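Local coordinates for protein Emp47p (form1) (Saccharomyces cerevisiae, PDB 2A6Y) that is a lectin-like cargo receptor of the secretory pathway, probably taking part in the secretion of glycoproteins and in the export of Emp46 from the endoplasmic reticulum, at residues A[133-138]-A[245-250]. Numbering follows the deposited sequence.
Sequences LNDGQK and KLITKY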
loop_
_atom_site.group_PDB
_atom_site.type_symbol
_atom_site.label_atom_id
_atom_site.label_comp_id
_atom_site.label_asym_id
_atom_site.label_seq_id
_atom_site.Cartn_x
_atom_site.Cartn_y
_atom_site.Cartn_z
ATOM N N LEU A 133 -4.402 -3.541 -10.902
ATOM C CA LEU A 133 -3.266 -4.226 -11.471
ATOM C C LEU A 133 -2.796 -3.527 -12.738
ATOM O O LEU A 133 -3.603 -2.979 -13.497
ATOM C CB LEU A 133 -3.639 -5.681 -11.856
ATOM C CG LEU A 133 -2.551 -6.721 -11.577
ATOM C CD1 LEU A 133 -2.353 -6.956 -10.085
ATOM C CD2 LEU A 133 -2.932 -8.028 -12.286
ATOM N N ASN A 134 -1.481 -3.593 -12.952
ATOM C CA ASN A 134 -0.899 -3.132 -14.219
ATOM C C ASN A 134 0.356 -3.941 -14.483
ATOM O O ASN A 134 0.842 -4.646 -13.567
ATOM C CB ASN A 134 -0.625 -1.623 -14.152
ATOM C CG ASN A 134 -0.397 -1.069 -15.543
ATOM O OD1 ASN A 134 -1.007 -1.448 -16.541
ATOM N ND2 ASN A 134 0.514 -0.116 -15.627
ATOM N N ASP A 135 0.862 -3.848 -15.717
ATOM C CA ASP A 135 2.021 -4.695 -16.090
ATOM C C ASP A 135 3.147 -3.850 -16.671
ATOM O O ASP A 135 4.025 -4.431 -17.322
ATOM C CB ASP A 135 1.593 -5.759 -17.073
ATOM C CG ASP A 135 1.064 -5.213 -18.393
ATOM O OD1 ASP A 135 1.108 -3.964 -18.570
ATOM O OD2 ASP A 135 0.589 -6.062 -19.209
ATOM N N GLY A 136 3.106 -2.541 -16.394
ATOM C CA GLY A 136 4.183 -1.643 -16.846
ATOM C C GLY A 136 4.199 -1.323 -18.320
ATOM O O GLY A 136 4.934 -0.447 -18.789
ATOM N N GLN A 137 3.375 -1.986 -19.147
ATOM C CA GLN A 137 3.531 -1.651 -20.579
ATOM C C GLN A 137 2.951 -0.297 -20.932
ATOM O O GLN A 137 3.535 0.335 -21.836
ATOM C CB GLN A 137 2.920 -2.780 -21.408
ATOM C CG GLN A 137 3.444 -4.146 -20.978
ATOM C CD GLN A 137 3.171 -5.214 -22.008
ATOM O OE1 GLN A 137 3.979 -5.478 -22.899
ATOM N NE2 GLN A 137 2.013 -5.859 -21.901
ATOM N N LYS A 138 1.865 0.141 -20.304
ATOM C CA LYS A 138 1.236 1.446 -20.496
ATOM C C LYS A 138 0.952 2.079 -19.124
ATOM O O LYS A 138 0.729 1.353 -18.128
ATOM C CB LYS A 138 -0.097 1.375 -21.251
ATOM C CG LYS A 138 -0.000 0.978 -22.712
ATOM C CD LYS A 138 -1.279 0.292 -23.187
ATOM C CE LYS A 138 -2.480 1.161 -22.829
ATOM N NZ LYS A 138 -2.341 2.513 -23.464
ATOM N N LYS A 245 11.259 -10.958 -20.917
ATOM C CA LYS A 245 11.175 -10.338 -19.590
ATOM C C LYS A 245 9.756 -10.461 -19.062
ATOM O O LYS A 245 8.783 -10.221 -19.782
ATOM C CB LYS A 245 11.589 -8.869 -19.574
ATOM C CG LYS A 245 12.825 -8.562 -20.413
ATOM C CD LYS A 245 13.829 -7.720 -19.635
ATOM C CE LYS A 245 13.290 -6.339 -19.299
ATOM N NZ LYS A 245 14.198 -5.552 -18.417
ATOM N N LEU A 246 9.683 -10.826 -17.778
ATOM C CA LEU A 246 8.394 -11.226 -17.247
ATOM C C LEU A 246 7.739 -10.066 -16.521
ATOM O O LEU A 246 8.423 -9.284 -15.869
ATOM C CB LEU A 246 8.574 -12.438 -16.341
ATOM C CG LEU A 246 9.198 -13.651 -17.061
ATOM C CD1 LEU A 246 8.835 -14.945 -16.354
ATOM C CD2 LEU A 246 8.758 -13.679 -18.518
ATOM N N ILE A 247 6.423 -10.020 -16.683
ATOM C CA ILE A 247 5.583 -8.952 -16.119
ATOM C C ILE A 247 4.347 -9.540 -15.473
ATOM O O ILE A 247 3.987 -10.693 -15.746
ATOM C CB ILE A 247 5.156 -7.955 -17.201
ATOM C CG1 ILE A 247 4.293 -8.567 -18.317
ATOM C CG2 ILE A 247 6.373 -7.244 -17.803
ATOM C CD1 ILE A 247 3.948 -7.581 -19.411
ATOM N N THR A 248 3.740 -8.730 -14.612
ATOM C CA THR A 248 2.506 -9.187 -13.951
ATOM C C THR A 248 1.435 -9.570 -14.942
ATOM O O THR A 248 1.269 -8.877 -15.955
ATOM C CB THR A 248 2.017 -8.054 -13.033
ATOM O OG1 THR A 248 3.037 -7.839 -12.040
ATOM C CG2 THR A 248 0.772 -8.456 -12.252
ATOM N N LYS A 249 0.711 -10.648 -14.638
ATOM C CA LYS A 249 -0.353 -11.116 -15.497
ATOM C C LYS A 249 -1.638 -11.249 -14.694
ATOM O O LYS A 249 -1.605 -11.513 -13.488
ATOM C CB LYS A 249 -0.058 -12.502 -16.075
ATOM C CG LYS A 249 1.012 -12.484 -17.158
ATOM C CD LYS A 249 1.136 -13.938 -17.646
ATOM C CE LYS A 249 0.548 -14.841 -16.572
ATOM N NZ LYS A 249 0.948 -16.280 -16.592
ATOM N N TYR A 250 -2.725 -11.078 -15.388
ATOM C CA TYR A 250 -4.077 -11.292 -14.864
ATOM C C TYR A 250 -4.676 -12.364 -15.765
ATOM O O TYR A 250 -4.912 -12.104 -16.947
ATOM C CB TYR A 250 -4.905 -10.028 -14.908
ATOM C CG TYR A 250 -6.202 -10.094 -14.142
ATOM C CD1 TYR A 250 -6.222 -10.093 -12.768
ATOM C CD2 TYR A 250 -7.437 -10.144 -14.781
ATOM C CE1 TYR A 250 -7.377 -10.140 -12.026
ATOM C CE2 TYR A 250 -8.610 -10.202 -14.060
ATOM C CZ TYR A 250 -8.596 -10.210 -12.679
ATOM O OH TYR A 250 -9.794 -10.263 -11.975
HETATM O O HOH W 1 0.174 -8.604 -18.422
#
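Carboxylate oxygen OD2 of Asp-135 ties the two segments together through a water molecule, which donates one hydrogen to it and the other to the backbone O of Thr-248, each at 2.7 Å. That oxygen has a second partner: NE2 of Gln-137 lies 3.1 Å from Asp-135 OD2, in a bent bond that comes from above the carboxylate plane. The other oxygen, Asp-135 OD1, takes the backbone N of Gln-137 with an N-H...O angle of 167°, which closes an Asx turn where strand 128-135 gives way to the loop. With CG between its own backbone N and carbonyl carbon (chi1 62°), Asp-135 can serve the turn and the water together. The CD1 methyl of Ile-247 packs on the amide end of Gln-137, 3.6 Å from both CD and NE2, crossing the glutamine chain at about a right angle, and also touches Asp-135 OD2. Toward Leu-133 and Tyr-250 the contact turns apolar. Leu-133 CD2 meets Thr-248 CG2 at 3.7 Å and also reaches Tyr-250 CB, 3.8 Å away, while the tyrosine ring is approached obliquely. In Thr-248, CG2 stands anti to the backbone N (chi1 -62° for OG1), which aims the methyl at Leu-133 while OG1 is hydrogen-bonded to Asp-113 OD1. Strand 249-250 is an edge strand beside 185-194 in one sheet of the legume-lectin-like beta sandwich, and 128-135 belongs to the other, so the contact joins the two sheets near the surface; Val-193 touches both Leu-133 and Tyr-250. No direct hydrogen bond spans the segments: van der Waals contact and the water bridge link them, and the Asx turn, by fixing the carboxylate, probably keeps that bridge in place.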